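Local coordinates for protein potential RNA-dependent RNA polymerase (Human picobirnavirus, PDB 5I62) that catalyses template-directed RNA synthesis from ribonucleoside triphosphates, serving both transcription and replication of the viral double-stranded RNA genome, at residues A[335-346]-A[372-382]. Sequence-based numbering, arbitrary orientation.
Sequences HRVLQHEAAISH and DVMQSYSRHGL
Glu341 and His380 meet because the glutamate swings CG anti to its own N (chi1 -179°) and then runs extended, while the histidine turns its ring back beside the backbone N. The two flat groups arrive from opposite directions, their planes only 13° apart, and His380 NE2 donates to Glu341 OE1 at a very short 2.5 Å. Histidine suits this place because both ring nitrogens act as donors, ND1 to the carbonyl of Val104, which would favour a protonated, positively charged ring; Phe106 stacks on it. The other carboxylate oxygen, OE2, takes the backbone N-H of Asp107. Glu341 also forms a long salt bridge, OE1 to Arg379 NH2 3.6 Å, with OE2 over a face of the guanidinium; the nearby positive charge would probably favour the ionised acid. Arg379 itself is held side-on by Ser376, NE on its carbonyl and NH2 on its hydroxyl, and the same NH2 reaches Ser345 OG in the guanidinium plane at 2.9 Å. Small Ala342 and Ser376 let the backbones close to 5.5 Å between their CA atoms, and a water accepts from Ser376 OG and donates to Glu341 OE1 and Leu338 O.

Tyr377 enters as a knob among His335, Leu338, Gln339 and Ala342. Leu338 CB makes a CH-pi contact over one face of the Tyr377 ring, 4.0 Å from its centroid, and Val373 CG1 lies over the opposite one, while the hydroxyl shares a water with His335 NE2 and Gln339 NE2, side chains also tied to Gly358 and Gln355. Leu338 CD2 packs against His380, CD1 tip to tip with Leu382 CD1. Knob-into-hole packing thus joins 335-345 and 372-378, their N-to-C directions 120° apart: palm helices flanking in sequence the motif C hairpin with its Gly-Asp-Asp, as in other viral RNA-dependent RNA polymerases.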
loop_
_atom_site.group_PDB
_atom_site.type_symbol
_atom_site.label_atom_id
_atom_site.label_comp_id
_atom_site.label_asym_id
_atom_site.label_seq_id
_atom_site.Cartn_x
_atom_site.Cartn_y
_atom_site.Cartn_z
ATOM N N HIS A 335 -10.186 5.677 8.779
ATOM C CA HIS A 335 -11.089 4.676 8.205
ATOM C C HIS A 335 -11.853 3.931 9.303
ATOM O O HIS A 335 -13.055 3.653 9.164
ATOM C CB HIS A 335 -10.271 3.715 7.337
ATOM C CG HIS A 335 -11.075 2.870 6.403
ATOM N ND1 HIS A 335 -10.529 2.298 5.277
ATOM C CD2 HIS A 335 -12.368 2.467 6.440
ATOM C CE1 HIS A 335 -11.456 1.600 4.644
ATOM N NE2 HIS A 335 -12.580 1.683 5.331
ATOM N N ARG A 336 -11.183 3.635 10.421
ATOM C CA ARG A 336 -11.862 2.954 11.514
ATOM C C ARG A 336 -12.965 3.836 12.103
ATOM O O ARG A 336 -14.053 3.343 12.413
ATOM C CB ARG A 336 -10.863 2.523 12.585
ATOM C CG ARG A 336 -11.509 1.732 13.752
ATOM C CD ARG A 336 -12.214 0.461 13.263
ATOM N NE ARG A 336 -12.296 -0.557 14.314
ATOM C CZ ARG A 336 -12.583 -1.836 14.096
ATOM N NH1 ARG A 336 -12.835 -2.261 12.864
ATOM N NH2 ARG A 336 -12.600 -2.690 15.108
ATOM N N VAL A 337 -12.717 5.150 12.217
ATOM C CA VAL A 337 -13.774 6.085 12.625
ATOM C C VAL A 337 -14.959 6.029 11.663
ATOM O O VAL A 337 -16.126 6.039 12.084
ATOM C CB VAL A 337 -13.216 7.514 12.743
ATOM C CG1 VAL A 337 -14.339 8.495 13.109
ATOM C CG2 VAL A 337 -12.099 7.560 13.792
ATOM N N LEU A 338 -14.678 6.011 10.356
ATOM C CA LEU A 338 -15.740 5.919 9.357
ATOM C C LEU A 338 -16.622 4.692 9.593
ATOM O O LEU A 338 -17.852 4.757 9.475
ATOM C CB LEU A 338 -15.130 5.877 7.950
ATOM C CG LEU A 338 -14.522 7.147 7.352
ATOM C CD1 LEU A 338 -13.856 6.814 6.009
ATOM C CD2 LEU A 338 -15.596 8.222 7.171
ATOM N N GLN A 339 -16.000 3.553 9.909
ATOM C CA GLN A 339 -16.760 2.327 10.137
ATOM C C GLN A 339 -17.643 2.469 11.367
ATOM O O GLN A 339 -18.822 2.098 11.347
ATOM C CB GLN A 339 -15.801 1.134 10.274
ATOM C CG GLN A 339 -14.971 0.851 8.994
ATOM C CD GLN A 339 -14.194 -0.457 9.080
ATOM O OE1 GLN A 339 -13.734 -0.846 10.145
ATOM N NE2 GLN A 339 -14.102 -1.166 7.958
ATOM N N HIS A 340 -17.089 3.001 12.459
ATOM C CA HIS A 340 -17.898 3.222 13.653
ATOM C C HIS A 340 -19.052 4.166 13.361
ATOM O O HIS A 340 -20.185 3.940 13.814
ATOM C CB HIS A 340 -17.043 3.798 14.780
ATOM C CG HIS A 340 -16.239 2.774 15.509
ATOM N ND1 HIS A 340 -16.821 1.757 16.235
ATOM C CD2 HIS A 340 -14.899 2.593 15.608
ATOM C CE1 HIS A 340 -15.872 1.000 16.762
ATOM N NE2 HIS A 340 -14.697 1.487 16.397
ATOM N N GLU A 341 -18.779 5.230 12.598
ATOM C CA GLU A 341 -19.794 6.244 12.334
ATOM C C GLU A 341 -20.944 5.676 11.516
ATOM O O GLU A 341 -22.108 6.017 11.755
ATOM C CB GLU A 341 -19.178 7.444 11.617
ATOM C CG GLU A 341 -20.177 8.555 11.331
ATOM C CD GLU A 341 -19.585 9.617 10.417
ATOM O OE1 GLU A 341 -19.187 9.275 9.273
ATOM O OE2 GLU A 341 -19.492 10.785 10.856
ATOM N N ALA A 342 -20.644 4.799 10.556
ATOM C CA ALA A 342 -21.720 4.168 9.794
ATOM C C ALA A 342 -22.669 3.396 10.718
ATOM O O ALA A 342 -23.896 3.502 10.602
ATOM C CB ALA A 342 -21.137 3.250 8.724
ATOM N N ALA A 343 -22.114 2.607 11.638
ATOM C CA ALA A 343 -22.947 1.834 12.557
ATOM C C ALA A 343 -23.738 2.755 13.474
ATOM O O ALA A 343 -24.957 2.606 13.640
ATOM C CB ALA A 343 -22.080 0.876 13.379
ATOM N N ILE A 344 -23.050 3.725 14.070
ATOM C CA ILE A 344 -23.659 4.650 15.015
ATOM C C ILE A 344 -24.741 5.478 14.335
ATOM O O ILE A 344 -25.802 5.736 14.915
ATOM C CB ILE A 344 -22.568 5.537 15.645
ATOM C CG1 ILE A 344 -21.660 4.706 16.557
ATOM C CG2 ILE A 344 -23.190 6.720 16.391
ATOM C CD1 ILE A 344 -20.352 5.416 16.934
ATOM N N SER A 345 -24.499 5.898 13.091
ATOM C CA SER A 345 -25.518 6.623 12.343
ATOM C C SER A 345 -26.774 5.787 12.120
ATOM O O SER A 345 -27.847 6.355 11.899
ATOM C CB SER A 345 -24.965 7.101 11.001
ATOM O OG SER A 345 -23.971 8.096 11.182
ATOM N N HIS A 346 -26.675 4.459 12.183
ATOM C CA HIS A 346 -27.845 3.601 12.047
ATOM C C HIS A 346 -28.230 2.951 13.370
ATOM O O HIS A 346 -28.819 1.868 13.397
ATOM C CB HIS A 346 -27.627 2.580 10.936
ATOM C CG HIS A 346 -27.573 3.207 9.576
ATOM N ND1 HIS A 346 -28.703 3.470 8.833
ATOM C CD2 HIS A 346 -26.532 3.691 8.855
ATOM C CE1 HIS A 346 -28.360 4.062 7.703
ATOM N NE2 HIS A 346 -27.047 4.204 7.689
ATOM N N ASP A 372 -25.944 2.388 2.374
ATOM C CA ASP A 372 -25.856 3.132 3.630
ATOM C C ASP A 372 -24.405 3.458 3.980
ATOM O O ASP A 372 -24.095 4.580 4.401
ATOM C CB ASP A 372 -26.482 2.353 4.778
ATOM C CG ASP A 372 -28.002 2.362 4.739
ATOM O OD1 ASP A 372 -28.585 3.095 3.910
ATOM O OD2 ASP A 372 -28.609 1.645 5.559
ATOM N N VAL A 373 -23.520 2.467 3.887
ATOM C CA VAL A 373 -22.107 2.718 4.169
ATOM C C VAL A 373 -21.585 3.794 3.232
ATOM O O VAL A 373 -20.916 4.749 3.657
ATOM C CB VAL A 373 -21.293 1.414 4.044
ATOM C CG1 VAL A 373 -19.790 1.707 4.068
ATOM C CG2 VAL A 373 -21.647 0.446 5.154
ATOM N N MET A 374 -21.919 3.677 1.947
ATOM C CA MET A 374 -21.434 4.641 0.965
ATOM C C MET A 374 -21.894 6.056 1.304
ATOM O O MET A 374 -21.104 7.008 1.249
ATOM C CB MET A 374 -21.902 4.244 -0.431
ATOM C CG MET A 374 -20.943 4.664 -1.527
ATOM S SD MET A 374 -21.707 4.745 -3.158
ATOM C CE MET A 374 -23.014 5.922 -2.808
ATOM N N GLN A 375 -23.174 6.211 1.657
ATOM C CA GLN A 375 -23.700 7.519 2.042
ATOM C C GLN A 375 -23.003 8.051 3.287
ATOM O O GLN A 375 -22.697 9.251 3.372
ATOM C CB GLN A 375 -25.213 7.435 2.290
ATOM C CG GLN A 375 -26.075 7.528 1.036
ATOM C CD GLN A 375 -27.535 7.176 1.302
ATOM O OE1 GLN A 375 -28.072 7.454 2.387
ATOM N NE2 GLN A 375 -28.190 6.569 0.305
ATOM N N SER A 376 -22.770 7.182 4.274
ATOM C CA SER A 376 -22.171 7.634 5.526
ATOM C C SER A 376 -20.722 8.062 5.329
ATOM O O SER A 376 -20.264 9.015 5.967
ATOM C CB SER A 376 -22.257 6.532 6.584
ATOM O OG SER A 376 -21.757 6.981 7.835
ATOM N N TYR A 377 -19.983 7.350 4.472
ATOM C CA TYR A 377 -18.585 7.696 4.211
ATOM C C TYR A 377 -18.472 8.929 3.312
ATOM O O TYR A 377 -17.678 9.837 3.582
ATOM C CB TYR A 377 -17.866 6.534 3.532
ATOM C CG TYR A 377 -17.571 5.280 4.323
ATOM C CD1 TYR A 377 -18.114 5.046 5.585
ATOM C CD2 TYR A 377 -16.747 4.309 3.777
ATOM C CE1 TYR A 377 -17.841 3.867 6.274
ATOM C CE2 TYR A 377 -16.455 3.147 4.452
ATOM C CZ TYR A 377 -17.001 2.926 5.700
ATOM O OH TYR A 377 -16.687 1.750 6.348
ATOM N N SER A 378 -19.234 8.950 2.210
ATOM C CA SER A 378 -19.006 9.914 1.134
ATOM C C SER A 378 -19.293 11.346 1.565
ATOM O O SER A 378 -18.712 12.288 1.012
ATOM C CB SER A 378 -19.853 9.558 -0.081
ATOM O OG SER A 378 -19.422 8.329 -0.634
ATOM N N ARG A 379 -20.181 11.537 2.536
ATOM C CA ARG A 379 -20.514 12.882 2.992
ATOM C C ARG A 379 -19.304 13.628 3.545
ATOM O O ARG A 379 -19.351 14.851 3.684
ATOM C CB ARG A 379 -21.611 12.817 4.054
ATOM C CG ARG A 379 -21.176 12.071 5.285
ATOM C CD ARG A 379 -22.314 11.943 6.281
ATOM N NE ARG A 379 -22.155 10.801 7.176
ATOM C CZ ARG A 379 -22.947 10.566 8.222
ATOM N NH1 ARG A 379 -23.932 11.416 8.493
ATOM N NH2 ARG A 379 -22.764 9.486 8.991
ATOM N N HIS A 380 -18.230 12.927 3.872
ATOM C CA HIS A 380 -17.012 13.581 4.330
ATOM C C HIS A 380 -16.103 13.991 3.173
ATOM O O HIS A 380 -14.924 14.275 3.397
ATOM C CB HIS A 380 -16.277 12.662 5.299
ATOM C CG HIS A 380 -17.123 12.246 6.458
ATOM N ND1 HIS A 380 -17.602 13.145 7.381
ATOM C CD2 HIS A 380 -17.629 11.037 6.809
ATOM C CE1 HIS A 380 -18.339 12.507 8.274
ATOM N NE2 HIS A 380 -18.370 11.226 7.951
ATOM N N GLY A 381 -16.634 14.056 1.958
ATOM C CA GLY A 381 -15.834 14.430 0.808
ATOM C C GLY A 381 -15.075 13.287 0.180
ATOM O O GLY A 381 -14.105 13.534 -0.540
ATOM N N LEU A 382 -15.486 12.046 0.427
ATOM C CA LEU A 382 -14.820 10.875 -0.119
ATOM C C LEU A 382 -15.599 10.334 -1.310
ATOM O O LEU A 382 -16.821 10.461 -1.386
ATOM C CB LEU A 382 -14.649 9.800 0.955
ATOM C CG LEU A 382 -13.938 10.369 2.182
ATOM C CD1 LEU A 382 -14.037 9.400 3.359
ATOM C CD2 LEU A 382 -12.449 10.686 1.815
HETATM O O HOH W 1 -14.911 0.117 5.287
HETATM O O HOH W 2 -19.117 6.883 8.100
HETATM O O HOH W 3 -25.880 6.197 5.762
#